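Local coordinates for protein O-phospho-L-seryl-tRNA:Cys-tRNA synthase (Methanocaldococcus jannaschii DSM 2661, PDB 5X6B) that probably converts O-phosphoseryl-tRNA into cysteinyl-tRNA with the help of a pyridoxal phosphate cofactor carried on a lysine, at residues D138-D143 and K192-L198; I128-A132 and I288-G292; L142-A146 and E163-E167; T200-G204 and C230-V234. One frame throughout, in Å; residues are numbered along the deposited sequence.

Interaction 1. Residues D138-D143 and K192-L198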
loop_
_atom_site.group_PDB
_atom_site.type_symbol
_atom_site.label_atom_id
_atom_site.label_comp_id
_atom_site.label_asym_id
_atom_site.label_seq_id
_atom_site.Cartn_x
_atom_site.Cartn_y
_atom_site.Cartn_z
ATOM N N ASP B 138 22.222 -4.075 27.690
ATOM C CA ASP B 138 21.523 -2.977 28.359
ATOM C C ASP B 138 20.121 -3.381 28.801
ATOM O O ASP B 138 19.555 -4.367 28.324
ATOM C CB ASP B 138 21.431 -1.747 27.455
ATOM C CG ASP B 138 22.726 -0.961 27.399
ATOM O OD1 ASP B 138 23.654 -1.286 28.169
ATOM O OD2 ASP B 138 22.807 -0.012 26.587
ATOM N N TYR B 139 19.569 -2.611 29.726
ATOM C CA TYR B 139 18.222 -2.864 30.199
ATOM C C TYR B 139 17.253 -1.887 29.553
ATOM O O TYR B 139 17.525 -0.685 29.472
ATOM C CB TYR B 139 18.153 -2.767 31.727
ATOM C CG TYR B 139 18.346 -4.094 32.434
ATOM C CD1 TYR B 139 17.256 -4.821 32.896
ATOM C CD2 TYR B 139 19.615 -4.623 32.632
ATOM C CE1 TYR B 139 17.422 -6.035 33.539
ATOM C CE2 TYR B 139 19.789 -5.842 33.272
ATOM C CZ TYR B 139 18.691 -6.539 33.725
ATOM O OH TYR B 139 18.863 -7.749 34.362
ATOM N N VAL B 140 16.141 -2.421 29.059
ATOM C CA VAL B 140 15.037 -1.599 28.586
ATOM C C VAL B 140 13.986 -1.506 29.682
ATOM O O VAL B 140 13.473 -2.525 30.150
ATOM C CB VAL B 140 14.394 -2.168 27.299
ATOM C CG1 VAL B 140 13.090 -1.450 26.991
ATOM C CG2 VAL B 140 15.352 -2.051 26.131
ATOM N N VAL B 141 13.678 -0.285 30.103
ATOM C CA VAL B 141 12.667 -0.087 31.136
ATOM C C VAL B 141 11.331 0.279 30.492
ATOM O O VAL B 141 11.208 1.322 29.851
ATOM C CB VAL B 141 13.095 1.002 32.141
ATOM C CG1 VAL B 141 12.008 1.231 33.174
ATOM C CG2 VAL B 141 14.399 0.605 32.821
ATOM N N LEU B 142 10.342 -0.598 30.659
ATOM C CA LEU B 142 9.030 -0.428 30.041
ATOM C C LEU B 142 7.897 -0.745 31.014
ATOM O O LEU B 142 8.114 -1.394 32.038
ATOM C CB LEU B 142 8.909 -1.310 28.792
ATOM C CG LEU B 142 9.371 -2.776 28.847
ATOM C CD1 LEU B 142 8.362 -3.690 29.532
ATOM C CD2 LEU B 142 9.667 -3.297 27.449
ATOM N N ASP B 143 6.688 -0.296 30.686
ATOM C CA ASP B 143 5.513 -0.571 31.515
ATOM C C ASP B 143 5.099 -2.037 31.417
ATOM O O ASP B 143 5.456 -2.726 30.471
ATOM C CB ASP B 143 4.340 0.333 31.115
ATOM C CG ASP B 143 3.947 0.176 29.655
ATOM O OD1 ASP B 143 4.824 -0.122 28.820
ATOM O OD2 ASP B 143 2.752 0.344 29.340
ATOM N N LYS B 192 23.868 -2.371 36.798
ATOM C CA LYS B 192 23.250 -2.561 35.492
ATOM C C LYS B 192 23.070 -1.224 34.775
ATOM O O LYS B 192 22.887 -0.183 35.411
ATOM C CB LYS B 192 21.900 -3.266 35.630
ATOM C CG LYS B 192 21.966 -4.782 35.554
ATOM C CD LYS B 192 22.564 -5.411 36.794
ATOM C CE LYS B 192 22.573 -6.926 36.670
ATOM N NZ LYS B 192 23.314 -7.578 37.785
ATOM N N ASN B 193 23.132 -1.252 33.449
ATOM C CA ASN B 193 22.909 -0.046 32.666
ATOM C C ASN B 193 21.525 -0.029 32.017
ATOM O O ASN B 193 21.025 -1.059 31.566
ATOM C CB ASN B 193 23.987 0.104 31.592
ATOM C CG ASN B 193 23.903 1.435 30.868
ATOM O OD1 ASN B 193 23.533 2.453 31.456
ATOM N ND2 ASN B 193 24.235 1.432 29.581
ATOM N N VAL B 194 20.910 1.149 31.987
ATOM C CA VAL B 194 19.624 1.328 31.325
ATOM C C VAL B 194 19.814 2.127 30.046
ATOM O O VAL B 194 20.117 3.321 30.087
ATOM C CB VAL B 194 18.608 2.043 32.230
ATOM C CG1 VAL B 194 17.334 2.351 31.454
ATOM C CG2 VAL B 194 18.300 1.192 33.452
ATOM N N GLY B 195 19.642 1.457 28.911
ATOM C CA GLY B 195 19.865 2.081 27.622
ATOM C C GLY B 195 18.647 2.804 27.083
ATOM O O GLY B 195 18.773 3.764 26.321
ATOM N N LEU B 196 17.464 2.354 27.485
ATOM C CA LEU B 196 16.237 2.899 26.927
ATOM C C LEU B 196 15.042 2.850 27.878
ATOM O O LEU B 196 14.777 1.830 28.526
ATOM C CB LEU B 196 15.887 2.153 25.635
ATOM C CG LEU B 196 14.693 2.681 24.835
ATOM C CD1 LEU B 196 14.964 4.096 24.356
ATOM C CD2 LEU B 196 14.389 1.762 23.666
ATOM N N ILE B 197 14.319 3.964 27.946
ATOM C CA ILE B 197 13.034 4.007 28.636
ATOM C C ILE B 197 11.885 3.963 27.625
ATOM O O ILE B 197 11.840 4.759 26.682
ATOM C CB ILE B 197 12.909 5.262 29.508
ATOM C CG1 ILE B 197 14.038 5.298 30.533
ATOM C CG2 ILE B 197 11.561 5.290 30.212
ATOM C CD1 ILE B 197 14.086 6.570 31.322
ATOM N N LEU B 198 10.963 3.027 27.828
ATOM C CA LEU B 198 9.877 2.796 26.878
ATOM C C LEU B 198 8.504 2.903 27.543
ATOM O O LEU B 198 8.257 2.290 28.581
ATOM C CB LEU B 198 10.043 1.417 26.224
ATOM C CG LEU B 198 9.123 1.008 25.069
ATOM C CD1 LEU B 198 9.885 0.128 24.091
ATOM C CD2 LEU B 198 7.885 0.275 25.572
#
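V141 ties the two parallel strands together through both its N-H and its carbonyl: V141 N reaches L196 O at 2.9 Å, and L198 N lies 2.7 Å from V141 O. Nearer the start, at a beta bulge, Y139 pairs with V194 but V140 already with L196, and G195, left over, gives its N-H to Y139 O; Y139 N bonds to N193 O at 2.8 Å. On the face that carries Y139, V194 and I197, V141 CG2 stands anti to its own carbonyl carbon, which brings it to 3.7 Å from V194 CG1; the two valines cross at about a right angle. The opposite face is filled by V140, L196, L142 and L198, and there L142 CB meets L198 CD2 at 3.7 Å. At the mouth of the pair the Y139 ring meets K192 CG obliquely, the lysine chain being bent at chi2. N193 swings its CG anti to the backbone N (chi1 -173°), laying its amide beside the D138 carboxylate with the planes 88° apart; N193 ND2 meets D138 OD1 at 3.1 Å from above the carboxylate plane, in a bent bond of 140°. K135 N holds D138 OD2. On its other side, strand 139-143 is bonded to strand 160-166; Y180 of helix 179-188 packs on V141 and I197, and S150 of helix 148-156 on L142 and L198.

Interaction 2. Residues I128-A132 and I288-G292; sequences IVMHA and IEMLG
E289 reaches across to helix 122-132 and offers one carboxylate oxygen to H131: H131 ND1 donates to E289 OE2 at 3.0 Å, in a fairly straight bond of 161°. The oxygen lies at the ring edge, in the imidazole plane, and accepts through its syn lone pair, although ring and carboxylate planes are turned 61° against each other. A bend at chi2 (-66°) curls the E289 chain, and its stem is lodged against apolar surface of the helix, E289 CB resting 3.8 Å from I128 CG2. The methyl A132 CB lies beside the oxygen that H131 grips, 3.5 Å from E289 OE2. This is the tight part, with most of the buried surface on the segment 288-292 belonging to the one glutamate. The M290 end is thin, though buried. M290 starts off away from the helix and doubles back through bends at chi2 and chi3, so that a single methyl touch remains, M290 CE to I128 CD1 at 3.6 Å. The more open side is at H131 and A132, next to the tight bond, and the contact comes within about 7 Å of the bound nucleic acid, measured between nearest atoms. An alanine at E289 would probably leave H131 ND1 without its acceptor and R156 of the second subunit, which forms a salt bridge with E289 OE1, without its counter-charge. Behind this face, I128 packs on L266 of strand 264-268 and on I276 of helix 273-276, while M130 packs on A153 and A154 of helix 148-156.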
loop_
_atom_site.group_PDB
_atom_site.type_symbol
_atom_site.label_atom_id
_atom_site.label_comp_id
_atom_site.label_asym_id
_atom_site.label_seq_id
_atom_site.Cartn_x
_atom_site.Cartn_y
_atom_site.Cartn_z
ATOM N N ILE B 128 14.837 -1.021 15.758
ATOM C CA ILE B 128 15.845 -0.127 15.201
ATOM C C ILE B 128 16.530 0.703 16.278
ATOM O O ILE B 128 17.759 0.749 16.335
ATOM C CB ILE B 128 15.242 0.813 14.142
ATOM C CG1 ILE B 128 15.044 0.057 12.829
ATOM C CG2 ILE B 128 16.153 2.003 13.899
ATOM C CD1 ILE B 128 14.244 0.813 11.815
ATOM N N VAL B 129 15.748 1.348 17.140
ATOM C CA VAL B 129 16.344 2.181 18.181
ATOM C C VAL B 129 17.014 1.315 19.254
ATOM O O VAL B 129 18.025 1.707 19.826
ATOM C CB VAL B 129 15.308 3.130 18.841
ATOM C CG1 VAL B 129 14.732 4.082 17.809
ATOM C CG2 VAL B 129 14.203 2.352 19.531
ATOM N N MET B 130 16.462 0.131 19.504
ATOM C CA MET B 130 17.059 -0.796 20.454
ATOM C C MET B 130 18.395 -1.308 19.935
ATOM O O MET B 130 19.266 -1.703 20.710
ATOM C CB MET B 130 16.127 -1.979 20.723
ATOM C CG MET B 130 14.970 -1.682 21.649
ATOM S SD MET B 130 14.008 -3.177 21.947
ATOM C CE MET B 130 12.664 -2.527 22.942
ATOM N N HIS B 131 18.545 -1.298 18.616
ATOM C CA HIS B 131 19.716 -1.876 17.974
ATOM C C HIS B 131 20.794 -0.830 17.718
ATOM O O HIS B 131 21.983 -1.150 17.687
ATOM C CB HIS B 131 19.308 -2.551 16.663
ATOM C CG HIS B 131 20.409 -3.323 16.007
ATOM N ND1 HIS B 131 21.251 -2.763 15.071
ATOM C CD2 HIS B 131 20.800 -4.609 16.148
ATOM C CE1 HIS B 131 22.120 -3.673 14.667
ATOM N NE2 HIS B 131 21.869 -4.802 15.306
ATOM N N ALA B 132 20.378 0.421 17.549
ATOM C CA ALA B 132 21.296 1.484 17.153
ATOM C C ALA B 132 21.608 2.474 18.275
ATOM O O ALA B 132 22.508 3.304 18.141
ATOM C CB ALA B 132 20.737 2.227 15.956
ATOM N N ILE B 288 21.862 1.961 7.263
ATOM C CA ILE B 288 22.007 0.575 7.691
ATOM C C ILE B 288 20.765 -0.006 8.354
ATOM O O ILE B 288 20.396 -1.152 8.088
ATOM C CB ILE B 288 23.192 0.430 8.675
ATOM C CG1 ILE B 288 24.491 0.893 8.018
ATOM C CG2 ILE B 288 23.336 -1.004 9.150
ATOM C CD1 ILE B 288 25.665 0.880 8.952
ATOM N N GLU B 289 20.128 0.768 9.225
ATOM C CA GLU B 289 18.965 0.269 9.954
ATOM C C GLU B 289 17.748 0.120 9.035
ATOM O O GLU B 289 16.821 -0.629 9.338
ATOM C CB GLU B 289 18.638 1.186 11.135
ATOM C CG GLU B 289 19.730 1.261 12.209
ATOM C CD GLU B 289 19.941 -0.053 12.949
ATOM O OE1 GLU B 289 19.021 -0.898 12.947
ATOM O OE2 GLU B 289 21.026 -0.237 13.544
ATOM N N MET B 290 17.762 0.826 7.909
ATOM C CA MET B 290 16.732 0.664 6.887
ATOM C C MET B 290 17.002 -0.564 6.023
ATOM O O MET B 290 16.166 -0.949 5.207
ATOM C CB MET B 290 16.655 1.902 5.986
ATOM C CG MET B 290 16.355 3.216 6.693
ATOM S SD MET B 290 14.654 3.380 7.258
ATOM C CE MET B 290 14.824 2.903 8.979
ATOM N N LEU B 291 18.173 -1.170 6.213
ATOM C CA LEU B 291 18.755 -2.077 5.226
ATOM C C LEU B 291 18.818 -1.339 3.896
ATOM O O LEU B 291 18.631 -1.927 2.831
ATOM C CB LEU B 291 17.960 -3.381 5.104
ATOM C CG LEU B 291 18.137 -4.365 6.263
ATOM C CD1 LEU B 291 17.346 -5.641 6.026
ATOM C CD2 LEU B 291 19.612 -4.677 6.469
ATOM N N GLY B 292 19.066 -0.033 3.988
ATOM C CA GLY B 292 19.170 0.849 2.840
ATOM C C GLY B 292 17.897 0.965 2.025
ATOM O O GLY B 292 17.890 1.602 0.972
#

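Interaction 3. Residues L142-A146 and E163-E167; sequences LDKNA and EVGYE
The backbones run parallel through L142-E163 and D143-V164, where V164 N bonds to L142 O at 2.7 Å and a weaker link joins K144 N to V164 O at 2.9 Å, before the first chain leaves in a type I turn from D143 to A146. K144 lays its aliphatic chain across E163 at about a right angle, K144 CG lying 3.2 Å from E163 OE1. Its bend at chi3 carries K144 CE over G165, 3.8 Å from G165 CA, yet K144 NZ stays 4.7 Å from E163 OE1, so any attraction between the charges is probably weak. N145 and Y166 close the far end: Y166 OH donates to N145 OD1 at 2.8 Å, tilted 27° from the plane of that carbonyl, with amide and ring planes 66° apart. The amide is also pinned because N145 ND2 bonds to Y173 O, and Y173 packs edge-to-face with the Y166 ring. L142 and E163 lie side by side on the other face from D143 and V164, pointing the same way, L142 CD1 near E163 CG. Strand 139-143, helix 148-156 and strand 160-166 form a beta-alpha-beta crossover, and this contact ties its two strands where they begin to diverge.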
loop_
_atom_site.group_PDB
_atom_site.type_symbol
_atom_site.label_atom_id
_atom_site.label_comp_id
_atom_site.label_asym_id
_atom_site.label_seq_id
_atom_site.Cartn_x
_atom_site.Cartn_y
_atom_site.Cartn_z
ATOM N N LEU B 142 10.342 -0.598 30.659
ATOM C CA LEU B 142 9.030 -0.428 30.041
ATOM C C LEU B 142 7.897 -0.745 31.014
ATOM O O LEU B 142 8.114 -1.394 32.038
ATOM C CB LEU B 142 8.909 -1.310 28.792
ATOM C CG LEU B 142 9.371 -2.776 28.847
ATOM C CD1 LEU B 142 8.362 -3.690 29.532
ATOM C CD2 LEU B 142 9.667 -3.297 27.449
ATOM N N ASP B 143 6.688 -0.296 30.686
ATOM C CA ASP B 143 5.513 -0.571 31.515
ATOM C C ASP B 143 5.099 -2.037 31.417
ATOM O O ASP B 143 5.456 -2.726 30.471
ATOM C CB ASP B 143 4.340 0.333 31.115
ATOM C CG ASP B 143 3.947 0.176 29.655
ATOM O OD1 ASP B 143 4.824 -0.122 28.820
ATOM O OD2 ASP B 143 2.752 0.344 29.340
ATOM N N LYS B 144 4.334 -2.507 32.392
ATOM C CA LYS B 144 3.900 -3.900 32.416
ATOM C C LYS B 144 2.786 -4.173 31.410
ATOM O O LYS B 144 2.447 -5.328 31.148
ATOM C CB LYS B 144 3.444 -4.290 33.825
ATOM C CG LYS B 144 4.217 -5.458 34.406
ATOM C CD LYS B 144 3.718 -5.860 35.784
ATOM C CE LYS B 144 4.809 -5.644 36.829
ATOM N NZ LYS B 144 4.528 -6.336 38.120
ATOM N N ASN B 145 2.223 -3.108 30.846
ATOM C CA ASN B 145 1.172 -3.235 29.840
ATOM C C ASN B 145 1.723 -3.259 28.422
ATOM O O ASN B 145 0.964 -3.202 27.451
ATOM C CB ASN B 145 0.167 -2.087 29.957
ATOM C CG ASN B 145 -0.902 -2.346 30.987
ATOM O OD1 ASN B 145 -1.044 -3.463 31.492
ATOM N ND2 ASN B 145 -1.688 -1.317 31.284
ATOM N N ALA B 146 3.043 -3.337 28.305
ATOM C CA ALA B 146 3.700 -3.217 27.010
ATOM C C ALA B 146 3.308 -4.338 26.051
ATOM O O ALA B 146 3.069 -5.479 26.461
ATOM C CB ALA B 146 5.211 -3.180 27.189
ATOM N N GLU B 163 10.145 -4.371 34.107
ATOM C CA GLU B 163 8.782 -3.861 33.999
ATOM C C GLU B 163 8.416 -2.866 35.100
ATOM O O GLU B 163 8.614 -3.133 36.284
ATOM C CB GLU B 163 7.784 -5.023 34.012
ATOM C CG GLU B 163 7.901 -5.955 32.813
ATOM C CD GLU B 163 7.062 -7.210 32.958
ATOM O OE1 GLU B 163 6.658 -7.531 34.095
ATOM O OE2 GLU B 163 6.804 -7.873 31.932
ATOM N N VAL B 164 7.881 -1.717 34.694
ATOM C CA VAL B 164 7.293 -0.765 35.629
ATOM C C VAL B 164 5.856 -1.183 35.917
ATOM O O VAL B 164 5.064 -1.372 34.998
ATOM C CB VAL B 164 7.319 0.671 35.083
ATOM C CG1 VAL B 164 6.520 1.593 35.983
ATOM C CG2 VAL B 164 8.751 1.158 34.942
ATOM N N GLY B 165 5.525 -1.329 37.195
ATOM C CA GLY B 165 4.270 -1.941 37.591
ATOM C C GLY B 165 3.055 -1.032 37.645
ATOM O O GLY B 165 3.097 0.133 37.245
ATOM N N TYR B 166 1.964 -1.587 38.161
ATOM C CA TYR B 166 0.687 -0.894 38.225
ATOM C C TYR B 166 0.559 0.068 39.402
ATOM O O TYR B 166 1.039 -0.202 40.501
ATOM C CB TYR B 166 -0.452 -1.911 38.297
ATOM C CG TYR B 166 -0.571 -2.779 37.071
ATOM C CD1 TYR B 166 -1.187 -2.304 35.918
ATOM C CD2 TYR B 166 -0.072 -4.074 37.063
ATOM C CE1 TYR B 166 -1.299 -3.095 34.794
ATOM C CE2 TYR B 166 -0.180 -4.873 35.943
ATOM C CZ TYR B 166 -0.795 -4.380 34.812
ATOM O OH TYR B 166 -0.904 -5.179 33.698
ATOM N N GLU B 167 -0.097 1.192 39.146
ATOM C CA GLU B 167 -0.581 2.080 40.192
ATOM C C GLU B 167 -1.795 1.418 40.833
ATOM O O GLU B 167 -2.155 1.696 41.972
ATOM C CB GLU B 167 -0.934 3.447 39.605
ATOM C CG GLU B 167 -1.350 4.505 40.601
ATOM C CD GLU B 167 -1.437 5.880 39.960
ATOM O OE1 GLU B 167 -0.952 6.030 38.818
ATOM O OE2 GLU B 167 -1.992 6.806 40.590
#

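Interaction 4. Residues T200-G204 and C230-V234; sequences THVDG and CAYTV
H201 crosses T233 at about a right angle, its ring overlapping the hydroxyl and the methyl of that threonine. H201 ND1 and T233 OG1 share a hydrogen bond of 3.3 Å in which either could be the donor, and T233 CG2 lies 3.5 Å from the same nitrogen. With CG anti to the backbone N (chi1 -160°), the imidazole also reaches C230, whose SG approaches ND1 of H201 to 3.7 Å, obliquely to the ring. The threonine methyl works twice, since T233 CG2 also meets V202 CG2 at 3.5 Å. Y232 stands at the far end, where its CE2 passes 3.9 Å from G204 CA; the ring packs edge-to-face with H346, which also bonds to Y232 O. In the second loop C230 O accepts the backbone N-H groups of both T233 and V234, which fixes the tight turn that presents T233. A leucine in place of H201 would probably leave T233 OG1 without its partner across the contact and C230 SG without the imidazole beside it. The histidine-threonine bond is buried but long, which implies a modest polar link between the two loops, set beside the methyl contact of V202 and T233.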
loop_
_atom_site.group_PDB
_atom_site.type_symbol
_atom_site.label_atom_id
_atom_site.label_comp_id
_atom_site.label_asym_id
_atom_site.label_seq_id
_atom_site.Cartn_x
_atom_site.Cartn_y
_atom_site.Cartn_z
ATOM N N THR B 200 4.429 2.426 26.600
ATOM C CA THR B 200 3.316 2.104 25.724
ATOM C C THR B 200 2.229 3.151 25.930
ATOM O O THR B 200 1.496 3.099 26.920
ATOM C CB THR B 200 2.757 0.701 26.004
ATOM O OG1 THR B 200 3.808 -0.261 25.880
ATOM C CG2 THR B 200 1.662 0.361 25.018
ATOM N N HIS B 201 2.138 4.101 25.001
ATOM C CA HIS B 201 1.267 5.269 25.167
ATOM C C HIS B 201 -0.190 4.879 25.401
ATOM O O HIS B 201 -0.864 5.455 26.255
ATOM C CB HIS B 201 1.367 6.183 23.952
ATOM C CG HIS B 201 0.911 7.581 24.214
ATOM N ND1 HIS B 201 0.851 8.542 23.229
ATOM C CD2 HIS B 201 0.497 8.184 25.353
ATOM C CE1 HIS B 201 0.416 9.677 23.747
ATOM N NE2 HIS B 201 0.195 9.486 25.036
ATOM N N VAL B 202 -0.665 3.908 24.628
ATOM C CA VAL B 202 -1.919 3.225 24.914
ATOM C C VAL B 202 -1.680 1.725 24.756
ATOM O O VAL B 202 -1.289 1.260 23.683
ATOM C CB VAL B 202 -3.075 3.692 23.985
ATOM C CG1 VAL B 202 -4.226 2.698 24.012
ATOM C CG2 VAL B 202 -3.571 5.065 24.392
ATOM N N ASP B 203 -1.885 0.969 25.829
ATOM C CA ASP B 203 -1.717 -0.477 25.756
ATOM C C ASP B 203 -2.820 -1.097 24.916
ATOM O O ASP B 203 -3.889 -0.509 24.753
ATOM C CB ASP B 203 -1.715 -1.115 27.141
ATOM C CG ASP B 203 -2.986 -0.841 27.907
ATOM O OD1 ASP B 203 -3.363 0.348 28.045
ATOM O OD2 ASP B 203 -3.630 -1.822 28.336
ATOM N N GLY B 204 -2.558 -2.298 24.410
ATOM C CA GLY B 204 -3.482 -2.979 23.525
ATOM C C GLY B 204 -4.337 -4.021 24.210
ATOM O O GLY B 204 -4.992 -4.827 23.550
ATOM N N CYS B 230 3.826 4.972 20.231
ATOM C CA CYS B 230 2.590 5.609 19.825
ATOM C C CYS B 230 1.786 4.780 18.833
ATOM O O CYS B 230 0.948 5.311 18.101
ATOM C CB CYS B 230 2.888 6.977 19.239
ATOM S SG CYS B 230 3.379 8.165 20.486
ATOM N N ALA B 231 2.054 3.480 18.799
ATOM C CA ALA B 231 1.112 2.555 18.200
ATOM C C ALA B 231 -0.180 2.767 18.966
ATOM O O ALA B 231 -0.144 2.867 20.191
ATOM C CB ALA B 231 1.593 1.116 18.308
ATOM N N TYR B 232 -1.292 2.878 18.247
ATOM C CA TYR B 232 -2.623 3.107 18.831
ATOM C C TYR B 232 -2.905 4.527 19.303
ATOM O O TYR B 232 -3.991 4.777 19.822
ATOM C CB TYR B 232 -2.896 2.173 20.014
ATOM C CG TYR B 232 -3.683 0.928 19.693
ATOM C CD1 TYR B 232 -4.735 0.955 18.782
ATOM C CD2 TYR B 232 -3.404 -0.268 20.337
ATOM C CE1 TYR B 232 -5.460 -0.184 18.502
ATOM C CE2 TYR B 232 -4.127 -1.410 20.067
ATOM C CZ TYR B 232 -5.153 -1.363 19.149
ATOM O OH TYR B 232 -5.872 -2.502 18.876
ATOM N N THR B 233 -1.966 5.456 19.139
ATOM C CA THR B 233 -2.306 6.857 19.402
ATOM C C THR B 233 -2.086 7.756 18.195
ATOM O O THR B 233 -2.941 8.581 17.878
ATOM C CB THR B 233 -1.518 7.454 20.589
ATOM O OG1 THR B 233 -0.111 7.354 20.347
ATOM C CG2 THR B 233 -1.874 6.742 21.877
ATOM N N VAL B 234 -0.944 7.618 17.527
ATOM C CA VAL B 234 -0.671 8.453 16.361
ATOM C C VAL B 234 -1.608 8.076 15.225
ATOM O O VAL B 234 -1.629 6.929 14.776
ATOM C CB VAL B 234 0.794 8.343 15.897
ATOM C CG1 VAL B 234 0.944 8.855 14.483
ATOM C CG2 VAL B 234 1.694 9.137 16.824
#

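In the fold
Interactions 1 and 3 share strand 139-143, which has strand 194-200 on one side and strand 160-166 on the other in the mixed seven-stranded sheet; their centres lie about 12 Å apart. Interaction 4 follows directly in the chain, where strands 194-200 and 226-229 run out into loops, and D143 OD1, common to interactions 1 and 3, meets T200 OG1 at 3.1 Å, probably a hydrogen bond. Interaction 2 encloses the other three along the sequence and lies about 18 Å from interaction 1, centre to centre, with M130 packing on L196 and L198. Together they link sheet core, strand-end loops and subunit interface, consistent with the fold-type I architecture of pyridoxal phosphate enzymes.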